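Local coordinates for acetylxylan esterase A (Aspergillus awamori, PDB 5X6S), which removes acetyl side groups from the hetero-xylan backbone of plant biomass, acting as a secreted serine esterase of carbohydrate esterase family 1, at residues Y53-L56 with S57-G61; A177-A180 with E181-S185; Y211-C214 with K215-G219; N234-Q237 with T238-T242; P262-G265 with D266-M269. All coordinates share one frame; numbering follows the deposited sequence.

Interaction 1. Residues Y53-L56 with S57-G61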
loop_
_atom_site.group_PDB
_atom_site.type_symbol
_atom_site.label_atom_id
_atom_site.label_comp_id
_atom_site.label_asym_id
_atom_site.label_seq_id
_atom_site.Cartn_x
_atom_site.Cartn_y
_atom_site.Cartn_z
ATOM N N TYR A 53 -15.213 -16.647 7.607
ATOM C CA TYR A 53 -14.622 -15.942 6.449
ATOM C C TYR A 53 -14.748 -16.662 5.121
ATOM O O TYR A 53 -14.940 -16.018 4.077
ATOM C CB TYR A 53 -13.135 -15.537 6.714
ATOM C CG TYR A 53 -13.007 -14.688 7.942
ATOM C CD1 TYR A 53 -13.672 -13.488 8.025
ATOM C CD2 TYR A 53 -12.359 -15.169 9.096
ATOM C CE1 TYR A 53 -13.639 -12.707 9.196
ATOM C CE2 TYR A 53 -12.338 -14.421 10.255
ATOM C CZ TYR A 53 -12.972 -13.193 10.293
ATOM O OH TYR A 53 -12.976 -12.474 11.429
ATOM N N ALA A 54 -14.613 -17.981 5.124
ATOM C CA ALA A 54 -14.813 -18.749 3.862
ATOM C C ALA A 54 -16.248 -18.668 3.360
ATOM O O ALA A 54 -16.469 -18.515 2.161
ATOM C CB ALA A 54 -14.398 -20.228 4.039
ATOM N N THR A 55 -17.222 -18.726 4.267
ATOM C CA THR A 55 -18.622 -18.562 3.916
ATOM C C THR A 55 -18.823 -17.161 3.309
ATOM O O THR A 55 -19.432 -17.003 2.253
ATOM C CB THR A 55 -19.561 -18.783 5.155
ATOM O OG1 THR A 55 -19.483 -20.143 5.564
ATOM C CG2 THR A 55 -21.008 -18.458 4.858
ATOM N N LEU A 56 -18.289 -16.150 3.984
ATOM C CA LEU A 56 -18.381 -14.759 3.493
ATOM C C LEU A 56 -17.639 -14.512 2.152
ATOM O O LEU A 56 -18.094 -13.688 1.321
ATOM C CB LEU A 56 -17.932 -13.796 4.582
ATOM C CG LEU A 56 -18.809 -13.715 5.851
ATOM C CD1 LEU A 56 -18.055 -13.089 7.011
ATOM C CD2 LEU A 56 -20.132 -12.967 5.585
ATOM N N SER A 57 -16.529 -15.210 1.928
ATOM C CA SER A 57 -15.774 -15.110 0.657
ATOM C C SER A 57 -16.630 -15.546 -0.528
ATOM O O SER A 57 -16.470 -15.080 -1.620
ATOM C CB SER A 57 -14.504 -15.946 0.699
ATOM O OG SER A 57 -14.746 -17.290 0.392
ATOM N N GLU A 58 -17.575 -16.441 -0.285
ATOM C CA GLU A 58 -18.498 -16.837 -1.330
ATOM C C GLU A 58 -19.547 -15.772 -1.628
ATOM O O GLU A 58 -20.130 -15.775 -2.706
ATOM C CB GLU A 58 -19.149 -18.185 -1.007
ATOM C CG GLU A 58 -18.150 -19.358 -1.008
ATOM C CD GLU A 58 -17.621 -19.764 -2.375
ATOM O OE1 GLU A 58 -18.012 -19.170 -3.415
ATOM O OE2 GLU A 58 -16.767 -20.676 -2.410
ATOM N N GLN A 59 -19.779 -14.851 -0.695
ATOM C CA GLN A 59 -20.639 -13.740 -0.968
ATOM C C GLN A 59 -19.857 -12.647 -1.668
ATOM O O GLN A 59 -20.327 -12.079 -2.673
ATOM C CB GLN A 59 -21.254 -13.196 0.292
ATOM C CG GLN A 59 -22.216 -14.158 0.942
ATOM C CD GLN A 59 -22.588 -13.740 2.354
ATOM O OE1 GLN A 59 -22.820 -12.533 2.632
ATOM N NE2 GLN A 59 -22.606 -14.741 3.269
ATOM N N TYR A 60 -18.675 -12.343 -1.138
ATOM C CA TYR A 60 -17.941 -11.102 -1.516
ATOM C C TYR A 60 -16.768 -11.340 -2.445
ATOM O O TYR A 60 -16.217 -10.399 -3.029
ATOM C CB TYR A 60 -17.534 -10.352 -0.232
ATOM C CG TYR A 60 -18.703 -9.831 0.571
ATOM C CD1 TYR A 60 -19.469 -8.763 0.116
ATOM C CD2 TYR A 60 -19.076 -10.436 1.763
ATOM C CE1 TYR A 60 -20.543 -8.297 0.861
ATOM C CE2 TYR A 60 -20.153 -9.988 2.489
ATOM C CZ TYR A 60 -20.888 -8.929 2.026
ATOM O OH TYR A 60 -21.939 -8.477 2.792
ATOM N N GLY A 61 -16.402 -12.598 -2.635
ATOM C CA GLY A 61 -15.427 -12.992 -3.647
ATOM C C GLY A 61 -13.962 -12.788 -3.335
ATOM O O GLY A 61 -13.125 -12.891 -4.253
HETATM O O HOH W 1 -21.960 -17.372 1.370
#
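L56 and Q59, one helical turn apart, meet through a branch and an amide: methyl CD2 of L56 lies 3.8 Å from NE2 of Q59, the two side chains slanting past each other. The same methyl comes within 4.3 Å of CE2 on the Y60 ring. The carboxamide of Q59 reaches this place because its chain is extended beyond CG (chi2 167°). A water ties it to the first turn, donating to T55 O and accepting weakly from Q59 NE2. On another side of the helix S57 turns its hydroxyl back onto the preceding turn: with chi1 at 83°, OG sits between the backbone N and the carbonyl carbon and donates to A54 O at 2.8 Å. That carbonyl also receives a weak bond from E58 N. L56 O accepts twice, from Y60 N (2.9 Å) nearly in line with the carbonyl and from Q59 N (2.9 Å) well above its plane. E58 bonds outward to Y22, N25 and N26, and Y53 OH to D268. Double acceptance at L56 O, followed by G61 with positive phi (79°), is characteristic of the C-terminal end of an alpha-helix, here helix 53-60 of the alpha/beta-hydrolase fold.

Interaction 2. Residues A177-A180 with E181-S185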
loop_
_atom_site.group_PDB
_atom_site.type_symbol
_atom_site.label_atom_id
_atom_site.label_comp_id
_atom_site.label_asym_id
_atom_site.label_seq_id
_atom_site.Cartn_x
_atom_site.Cartn_y
_atom_site.Cartn_z
ATOM N N ALA A 177 2.757 4.133 21.290
ATOM C CA ALA A 177 2.913 4.578 19.916
ATOM C C ALA A 177 4.400 4.482 19.523
ATOM O O ALA A 177 4.713 4.021 18.421
ATOM C CB ALA A 177 2.403 5.979 19.724
ATOM N N SER A 178 5.302 4.873 20.426
ATOM C CA SER A 178 6.758 4.685 20.206
ATOM C C SER A 178 7.169 3.246 19.990
ATOM O O SER A 178 8.040 2.967 19.174
ATOM C CB SER A 178 7.595 5.199 21.387
ATOM O OG SER A 178 7.462 6.587 21.375
ATOM N N ILE A 179 6.569 2.357 20.756
ATOM C CA ILE A 179 6.826 0.928 20.619
ATOM C C ILE A 179 6.369 0.456 19.237
ATOM O O ILE A 179 7.097 -0.311 18.589
ATOM C CB ILE A 179 6.221 0.120 21.779
ATOM C CG1 ILE A 179 7.044 0.417 23.052
ATOM C CG2 ILE A 179 6.304 -1.377 21.553
ATOM C CD1 ILE A 179 6.312 0.055 24.316
ATOM N N ALA A 180 5.218 0.953 18.782
ATOM C CA ALA A 180 4.662 0.518 17.498
ATOM C C ALA A 180 5.492 1.105 16.341
ATOM O O ALA A 180 5.825 0.406 15.366
ATOM C CB ALA A 180 3.191 0.928 17.396
ATOM N N GLU A 181 5.838 2.380 16.465
ATOM C CA GLU A 181 6.629 3.072 15.464
ATOM C C GLU A 181 7.987 2.370 15.279
ATOM O O GLU A 181 8.481 2.256 14.154
ATOM C CB GLU A 181 6.789 4.543 15.842
ATOM C CG GLU A 181 7.331 5.461 14.728
ATOM C CD GLU A 181 8.869 5.347 14.463
ATOM O OE1 GLU A 181 9.628 4.917 15.393
ATOM O OE2 GLU A 181 9.302 5.708 13.325
ATOM N N ALA A 182 8.579 1.912 16.384
ATOM C CA ALA A 182 9.901 1.327 16.358
ATOM C C ALA A 182 9.941 -0.005 15.556
ATOM O O ALA A 182 11.003 -0.467 15.121
ATOM C CB ALA A 182 10.378 1.091 17.774
ATOM N N MET A 183 8.756 -0.616 15.377
ATOM C CA MET A 183 8.660 -1.870 14.621
ATOM C C MET A 183 8.875 -1.634 13.115
ATOM O O MET A 183 9.180 -2.573 12.383
ATOM C CB MET A 183 7.317 -2.529 14.876
ATOM C CG MET A 183 7.113 -2.796 16.361
ATOM S SD MET A 183 5.840 -4.003 16.718
ATOM C CE MET A 183 6.026 -4.044 18.483
ATOM N N TYR A 184 8.617 -0.428 12.638
ATOM C CA TYR A 184 9.075 -0.020 11.328
ATOM C C TYR A 184 9.599 1.414 11.445
ATOM O O TYR A 184 8.899 2.363 11.051
ATOM C CB TYR A 184 7.947 -0.126 10.264
ATOM C CG TYR A 184 8.372 0.056 8.832
ATOM C CD1 TYR A 184 9.659 0.461 8.492
ATOM C CD2 TYR A 184 7.471 -0.194 7.776
ATOM C CE1 TYR A 184 10.030 0.616 7.175
ATOM C CE2 TYR A 184 7.833 -0.008 6.464
ATOM C CZ TYR A 184 9.104 0.409 6.149
ATOM O OH TYR A 184 9.470 0.626 4.828
ATOM N N SER A 185 10.818 1.598 11.959
ATOM C CA SER A 185 11.230 2.995 12.230
ATOM C C SER A 185 11.355 3.841 10.984
ATOM O O SER A 185 11.843 3.380 9.927
ATOM C CB SER A 185 12.457 3.172 13.146
ATOM O OG SER A 185 13.574 2.590 12.597
HETATM O O HOH W 2 9.834 4.799 18.033
#
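E181 N bonds to A177 O at 2.8 Å with an N-H...O angle of 164°, A182 N follows with S178 O, and then M183 N turns to A180 O (3.1 Å) from above the carbonyl plane, the partner changing from i-4 to i-3 at M183. Among the side chains, I179 and M183 form the apolar pair. Their side chains are inclined to each other, and methyl CG2 of I179 stands 4.1 Å from the terminal CE of M183. An extended thioether chain (chi2 -162°) carries CE back along the helix, while CG of M183 packs at 3.3 Å against I179 O. On the polar side, the chain of E181 bends at chi2 (-76°), and a water bridges its OE1 (2.7 Å) and S178 O by donating to both. The other carboxylate oxygen, OE2, accepts from G186 N just beyond the segment. I179 also touches an N-acetylglucosamine of the attached glycan. Y184 stacks with H86 and Y187, and its hydroxyl is hydrogen-bonded to S111 of the second subunit. M183 faces helix 120-131 through A130 and T131, whereas A177 packs against V220, and A180 against V220 and Q216, of helix 208-221.

Interaction 3. Residues Y211-C214 with K215-G219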
loop_
_atom_site.group_PDB
_atom_site.type_symbol
_atom_site.label_atom_id
_atom_site.label_comp_id
_atom_site.label_asym_id
_atom_site.label_seq_id
_atom_site.Cartn_x
_atom_site.Cartn_y
_atom_site.Cartn_z
ATOM N N TYR A 211 -7.555 -1.428 26.772
ATOM C CA TYR A 211 -7.312 0.022 26.861
ATOM C C TYR A 211 -5.902 0.355 26.384
ATOM O O TYR A 211 -5.701 1.362 25.736
ATOM C CB TYR A 211 -7.563 0.522 28.301
ATOM C CG TYR A 211 -9.033 0.354 28.669
ATOM C CD1 TYR A 211 -10.000 1.196 28.159
ATOM C CD2 TYR A 211 -9.444 -0.739 29.443
ATOM C CE1 TYR A 211 -11.357 1.014 28.496
ATOM C CE2 TYR A 211 -10.781 -0.936 29.743
ATOM C CZ TYR A 211 -11.724 -0.067 29.257
ATOM O OH TYR A 211 -13.060 -0.280 29.543
ATOM N N GLU A 212 -4.952 -0.512 26.708
ATOM C CA GLU A 212 -3.540 -0.343 26.250
ATOM C C GLU A 212 -3.436 -0.363 24.732
ATOM O O GLU A 212 -2.681 0.368 24.152
ATOM C CB GLU A 212 -2.657 -1.399 26.864
ATOM C CG GLU A 212 -2.605 -1.313 28.391
ATOM C CD GLU A 212 -2.367 0.133 28.878
ATOM O OE1 GLU A 212 -1.256 0.686 28.657
ATOM O OE2 GLU A 212 -3.316 0.715 29.455
ATOM N N THR A 213 -4.248 -1.179 24.087
ATOM C CA THR A 213 -4.282 -1.243 22.612
ATOM C C THR A 213 -4.905 -0.005 21.996
ATOM O O THR A 213 -4.418 0.519 20.982
ATOM C CB THR A 213 -5.023 -2.530 22.135
ATOM O OG1 THR A 213 -4.393 -3.705 22.693
ATOM C CG2 THR A 213 -5.023 -2.610 20.638
ATOM N N CYS A 214 -6.012 0.480 22.577
ATOM C CA CYS A 214 -6.649 1.669 22.072
ATOM C C CYS A 214 -5.743 2.891 22.266
ATOM O O CYS A 214 -5.672 3.744 21.385
ATOM C CB CYS A 214 -8.000 1.864 22.774
ATOM S SG CYS A 214 -9.284 0.671 22.217
ATOM N N LYS A 215 -5.055 2.944 23.398
ATOM C CA LYS A 215 -3.990 3.944 23.640
ATOM C C LYS A 215 -2.957 3.888 22.529
ATOM O O LYS A 215 -2.658 4.924 21.893
ATOM C CB LYS A 215 -3.295 3.667 24.963
ATOM C CG LYS A 215 -4.064 4.085 26.232
ATOM C CD LYS A 215 -3.353 3.522 27.428
ATOM C CE LYS A 215 -3.871 4.028 28.745
ATOM N NZ LYS A 215 -3.058 3.389 29.834
ATOM N N GLN A 216 -2.419 2.694 22.288
ATOM C CA GLN A 216 -1.382 2.501 21.246
ATOM C C GLN A 216 -1.790 3.106 19.917
ATOM O O GLN A 216 -1.081 3.983 19.373
ATOM C CB GLN A 216 -1.069 1.040 21.076
ATOM C CG GLN A 216 -0.055 0.771 19.971
ATOM C CD GLN A 216 0.523 -0.634 20.089
ATOM O OE1 GLN A 216 -0.183 -1.613 19.902
ATOM N NE2 GLN A 216 1.791 -0.730 20.451
ATOM N N TRP A 217 -2.963 2.715 19.402
ATOM C CA TRP A 217 -3.379 3.208 18.103
ATOM C C TRP A 217 -3.775 4.661 18.074
ATOM O O TRP A 217 -3.518 5.339 17.082
ATOM C CB TRP A 217 -4.429 2.296 17.436
ATOM C CG TRP A 217 -3.892 0.895 17.248
ATOM C CD1 TRP A 217 -4.361 -0.242 17.822
ATOM C CD2 TRP A 217 -2.725 0.514 16.506
ATOM N NE1 TRP A 217 -3.581 -1.326 17.456
ATOM C CE2 TRP A 217 -2.582 -0.887 16.638
ATOM C CE3 TRP A 217 -1.793 1.218 15.731
ATOM C CZ2 TRP A 217 -1.543 -1.601 16.024
ATOM C CZ3 TRP A 217 -0.751 0.502 15.116
ATOM C CH2 TRP A 217 -0.635 -0.869 15.260
ATOM N N ALA A 218 -4.373 5.143 19.160
ATOM C CA ALA A 218 -4.610 6.577 19.349
ATOM C C ALA A 218 -3.272 7.334 19.195
ATOM O O ALA A 218 -3.196 8.265 18.440
ATOM C CB ALA A 218 -5.231 6.846 20.719
ATOM N N GLY A 219 -2.241 6.901 19.897
ATOM C CA GLY A 219 -0.921 7.575 19.826
ATOM C C GLY A 219 -0.405 7.519 18.394
ATOM O O GLY A 219 0.042 8.545 17.830
#
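E212 and K215 run alongside each other in one direction and close a salt bridge of 2.7 Å between E212 OE2 and K215 NZ, the ammonium group using the syn lone pair of OE2. Two shapes bring the ends together: the glutamate chain bends at chi2 (-47°), while the lysine is extended beyond CG, and its CG passes 3.2 Å from Y211 O. E212 OE1 accepts from W176 NE1 and T171 N, which would probably favour the ionised form. K215 is partly exposed, although its end is gripped by E212 and T171 O. T213 and W217 also lie flank to flank, methyl CG2 of the threonine 3.7 Å from NE1 of the indole. Within its own segment, Q216 OE1, which accepts from A147 N, sits toward the rim of the W217 ring, 3.9 Å above its plane. Four i-4 backbone bonds, including W217 N to T213 O at 168°, make this part regular and tight. Y211 represents the loose side: its nearest side-chain approach is CB, 5.1 Å from CE of K215, and the ring leads away. The buried flank of helix 208-221 meets strand 193-199, with T213 and W217 on I196, and helix 120-131, where N126 accepts from the indole N-H. Q216 and K215 turn to helix 173-182, touching A180 and W176 respectively.

Interaction 4. Residues N234-Q237 with T238-T242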
loop_
_atom_site.group_PDB
_atom_site.type_symbol
_atom_site.label_atom_id
_atom_site.label_comp_id
_atom_site.label_asym_id
_atom_site.label_seq_id
_atom_site.Cartn_x
_atom_site.Cartn_y
_atom_site.Cartn_z
ATOM N N ASN A 234 -24.802 -0.270 23.015
ATOM C CA ASN A 234 -25.422 -1.497 22.455
ATOM C C ASN A 234 -25.120 -1.667 20.955
ATOM O O ASN A 234 -26.009 -1.926 20.137
ATOM C CB ASN A 234 -26.957 -1.499 22.731
ATOM C CG ASN A 234 -27.262 -1.501 24.212
ATOM O OD1 ASN A 234 -26.718 -2.333 24.978
ATOM N ND2 ASN A 234 -28.080 -0.531 24.651
ATOM N N THR A 235 -23.855 -1.447 20.615
ATOM C CA THR A 235 -23.396 -1.442 19.234
ATOM C C THR A 235 -22.074 -2.239 19.194
ATOM O O THR A 235 -21.156 -1.910 19.915
ATOM C CB THR A 235 -23.175 0.010 18.764
ATOM O OG1 THR A 235 -24.404 0.758 18.819
ATOM C CG2 THR A 235 -22.617 0.065 17.314
ATOM N N PRO A 236 -21.982 -3.325 18.388
ATOM C CA PRO A 236 -22.973 -3.835 17.411
ATOM C C PRO A 236 -24.166 -4.589 17.998
ATOM O O PRO A 236 -25.059 -4.943 17.242
ATOM C CB PRO A 236 -22.131 -4.781 16.528
ATOM C CG PRO A 236 -21.147 -5.327 17.505
ATOM C CD PRO A 236 -20.775 -4.176 18.420
ATOM N N GLN A 237 -24.192 -4.844 19.307
ATOM C CA GLN A 237 -25.347 -5.563 19.942
ATOM C C GLN A 237 -25.423 -5.196 21.421
ATOM O O GLN A 237 -24.532 -4.512 21.934
ATOM C CB GLN A 237 -25.190 -7.092 19.834
ATOM C CG GLN A 237 -24.146 -7.704 20.778
ATOM C CD GLN A 237 -23.761 -9.113 20.391
ATOM O OE1 GLN A 237 -23.175 -9.304 19.354
ATOM N NE2 GLN A 237 -24.058 -10.082 21.221
ATOM N N THR A 238 -26.445 -5.726 22.111
ATOM C CA THR A 238 -26.669 -5.462 23.529
ATOM C C THR A 238 -25.417 -5.732 24.326
ATOM O O THR A 238 -24.780 -6.781 24.171
ATOM C CB THR A 238 -27.859 -6.316 24.066
ATOM O OG1 THR A 238 -29.008 -5.990 23.289
ATOM C CG2 THR A 238 -28.124 -6.077 25.551
ATOM N N ASN A 239 -25.051 -4.750 25.162
ATOM C CA ASN A 239 -23.951 -4.843 26.085
ATOM C C ASN A 239 -22.561 -4.749 25.442
ATOM O O ASN A 239 -21.554 -4.892 26.127
ATOM C CB ASN A 239 -24.056 -6.065 26.969
ATOM C CG ASN A 239 -25.160 -5.912 28.022
ATOM O OD1 ASN A 239 -25.498 -4.798 28.438
ATOM N ND2 ASN A 239 -25.727 -7.025 28.429
ATOM N N TYR A 240 -22.544 -4.502 24.134
ATOM C CA TYR A 240 -21.322 -4.099 23.475
ATOM C C TYR A 240 -21.366 -2.566 23.338
ATOM O O TYR A 240 -22.393 -2.002 23.000
ATOM C CB TYR A 240 -21.266 -4.711 22.090
ATOM C CG TYR A 240 -20.865 -6.155 22.012
ATOM C CD1 TYR A 240 -21.526 -7.132 22.733
ATOM C CD2 TYR A 240 -19.842 -6.564 21.149
ATOM C CE1 TYR A 240 -21.165 -8.464 22.633
ATOM C CE2 TYR A 240 -19.463 -7.902 21.053
ATOM C CZ TYR A 240 -20.135 -8.852 21.759
ATOM O OH TYR A 240 -19.759 -10.189 21.645
ATOM N N GLU A 241 -20.238 -1.896 23.530
ATOM C CA GLU A 241 -20.214 -0.449 23.303
ATOM C C GLU A 241 -19.083 -0.063 22.373
ATOM O O GLU A 241 -17.952 -0.438 22.617
ATOM C CB GLU A 241 -20.012 0.285 24.645
ATOM C CG GLU A 241 -20.011 1.823 24.551
ATOM C CD GLU A 241 -19.489 2.451 25.853
ATOM O OE1 GLU A 241 -18.287 2.190 26.216
ATOM O OE2 GLU A 241 -20.267 3.150 26.552
ATOM N N THR A 242 -19.408 0.701 21.334
ATOM C CA THR A 242 -18.426 1.131 20.334
ATOM C C THR A 242 -17.961 2.567 20.608
ATOM O O THR A 242 -18.767 3.466 20.708
ATOM C CB THR A 242 -18.998 1.012 18.904
ATOM O OG1 THR A 242 -19.349 -0.361 18.639
ATOM C CG2 THR A 242 -17.988 1.417 17.873
HETATM O O HOH W 3 -27.484 -2.818 27.767
HETATM O O HOH W 4 -25.185 -9.234 23.757
#
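The Q237 carboxamide lies over one face of the Y240 ring, stacked with the two planes 21° apart. CD of Q237 is 3.5 Å from ring atom CE1 of Y240, and OE1 is displaced toward the rim. Q237 gets there with CG in the cramped place between backbone N and carbonyl carbon (chi1 74°) and an extended chain beyond it; OE1 is then held by H264 NE2. P236, behind a cis peptide bond, adds its CD at 3.7 Å from Y240 CB. The backbone makes a type II beta turn from Q237 to Y240, closed by Y240 N to Q237 O at 3.0 Å, within the connection between the antiparallel strands 230-232 and 240-246. N239 takes the positive phi of such a turn, and its N-H is met almost straight (174°) by N234 OD1, which accepts at 2.9 Å in its carbonyl plane. A water also bridges that amide oxygen to N239 OD1. Flanking the turn, the side chains of T235 and T242 lie nearly perpendicular: OG1 of T242 donates to T235 O at 2.7 Å from above the carbonyl plane, while methyl CG2 of T235 stands 3.6 Å from the same hydroxyl oxygen.

Interaction 5. Residues P262-G265 with D266-M269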
loop_
_atom_site.group_PDB
_atom_site.type_symbol
_atom_site.label_atom_id
_atom_site.label_comp_id
_atom_site.label_asym_id
_atom_site.label_seq_id
_atom_site.Cartn_x
_atom_site.Cartn_y
_atom_site.Cartn_z
ATOM N N PRO A 262 -16.621 -13.377 20.455
ATOM C CA PRO A 262 -16.898 -14.173 19.227
ATOM C C PRO A 262 -16.777 -13.293 17.993
ATOM O O PRO A 262 -17.113 -12.132 18.052
ATOM C CB PRO A 262 -18.376 -14.599 19.366
ATOM C CG PRO A 262 -18.871 -14.039 20.678
ATOM C CD PRO A 262 -17.757 -13.330 21.400
ATOM N N ILE A 263 -16.345 -13.866 16.873
ATOM C CA ILE A 263 -16.192 -13.129 15.650
ATOM C C ILE A 263 -17.548 -12.634 15.158
ATOM O O ILE A 263 -18.527 -13.384 15.117
ATOM C CB ILE A 263 -15.608 -14.054 14.547
ATOM C CG1 ILE A 263 -14.206 -14.518 14.892
ATOM C CG2 ILE A 263 -15.623 -13.346 13.196
ATOM C CD1 ILE A 263 -13.716 -15.654 14.009
ATOM N N HIS A 264 -17.625 -11.362 14.776
ATOM C CA HIS A 264 -18.805 -10.809 14.198
ATOM C C HIS A 264 -18.486 -10.646 12.708
ATOM O O HIS A 264 -18.114 -9.562 12.250
ATOM C CB HIS A 264 -19.177 -9.461 14.832
ATOM C CG HIS A 264 -19.682 -9.569 16.239
ATOM N ND1 HIS A 264 -18.993 -10.220 17.239
ATOM C CD2 HIS A 264 -20.837 -9.137 16.799
ATOM C CE1 HIS A 264 -19.695 -10.175 18.360
ATOM N NE2 HIS A 264 -20.815 -9.515 18.117
ATOM N N GLY A 265 -18.659 -11.722 11.945
ATOM C CA GLY A 265 -18.269 -11.739 10.523
ATOM C C GLY A 265 -18.933 -10.663 9.644
ATOM O O GLY A 265 -18.254 -10.004 8.856
ATOM N N ASP A 266 -20.258 -10.456 9.772
ATOM C CA ASP A 266 -20.870 -9.419 8.970
ATOM C C ASP A 266 -20.312 -8.024 9.327
ATOM O O ASP A 266 -20.099 -7.190 8.444
ATOM C CB ASP A 266 -22.412 -9.398 9.078
ATOM C CG ASP A 266 -23.073 -10.755 8.723
ATOM O OD1 ASP A 266 -22.471 -11.624 8.100
ATOM O OD2 ASP A 266 -24.236 -10.943 9.117
ATOM N N LYS A 267 -20.084 -7.797 10.609
ATOM C CA LYS A 267 -19.470 -6.528 11.066
ATOM C C LYS A 267 -18.059 -6.324 10.522
ATOM O O LYS A 267 -17.656 -5.209 10.228
ATOM C CB LYS A 267 -19.486 -6.409 12.596
ATOM C CG LYS A 267 -20.868 -6.412 13.259
ATOM C CD LYS A 267 -21.907 -5.624 12.495
ATOM C CE LYS A 267 -21.758 -4.164 12.666
ATOM N NZ LYS A 267 -23.018 -3.467 12.213
ATOM N N ASP A 268 -17.313 -7.415 10.387
ATOM C CA ASP A 268 -15.975 -7.357 9.789
ATOM C C ASP A 268 -16.101 -6.889 8.351
ATOM O O ASP A 268 -15.335 -6.027 7.911
ATOM C CB ASP A 268 -15.255 -8.714 9.806
ATOM C CG ASP A 268 -14.935 -9.234 11.184
ATOM O OD1 ASP A 268 -15.036 -8.508 12.203
ATOM O OD2 ASP A 268 -14.590 -10.446 11.288
ATOM N N MET A 269 -17.053 -7.462 7.602
ATOM C CA MET A 269 -17.324 -7.061 6.227
ATOM C C MET A 269 -17.566 -5.550 6.064
ATOM O O MET A 269 -17.156 -4.920 5.066
ATOM C CB MET A 269 -18.498 -7.882 5.644
ATOM C CG MET A 269 -18.279 -9.395 5.542
ATOM S SD MET A 269 -16.760 -9.849 4.620
ATOM C CE MET A 269 -15.564 -10.026 5.935
#
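H264, the N-cap residue, passes from an extended approach into helix 265-272: D268 N bonds to H264 O at 3.0 Å, nearly in line with the carbonyl, and M269 N follows to G265 O at 3.1 Å with an N-H...O angle of 165°. The H264 side chain meets the first turn through its methylene, whose CB is 3.8 Å from CB of K267. Its imidazole folds back instead along the incoming loop, where ND1 donates to P262 O at 2.8 Å, the acceptor lying in the ring plane at the edge. NE2 bonds to OE1 of Q237; with both nitrogens engaged, the ring's rotation is probably restricted. K267 curls away, bent at chi2 and chi3, to a salt bridge with E270. D268 turns its carboxylate back toward the loop; I263 runs across it, with methyl CG2 3.6 Å from D268 OD2. The buried carboxylate is satisfied by the hydroxyls of Y53 and Y142, one at each oxygen. CG of M269 lies 3.4 Å from G265 O, and the bends at chi2 and chi3 fold CE back to the same oxygen. Around this helix start, M269 and D266 pack on L56 of helix 53-60, I263 rests on Y53 of the same helix and Y142 of strand 138-142, and D268 touches T140 on that strand.

In the fold
Interactions 1, 5 and 4 form a connected series. Y53 OH reaches D268 OD2 at 2.6 Å, a probable hydrogen bond joining interactions 1 and 5, whose centres are 12 Å apart; Q237 OE1 to H264 NE2, 2.7 Å, likewise joins 4 to 5. Interactions 2 and 3 make a separate pair, touching where A180 CB packs 3.7 Å from Q216 NE2. Interaction 1 lies across the chain's centre from both of these, its own centre 34 Å from that of interaction 2. Interaction 5 comes near the probable catalytic centre, the I263 side chain being about 10 Å from that of S119, the nucleophile inferred by similarity. Interaction 2 instead borders the glycan.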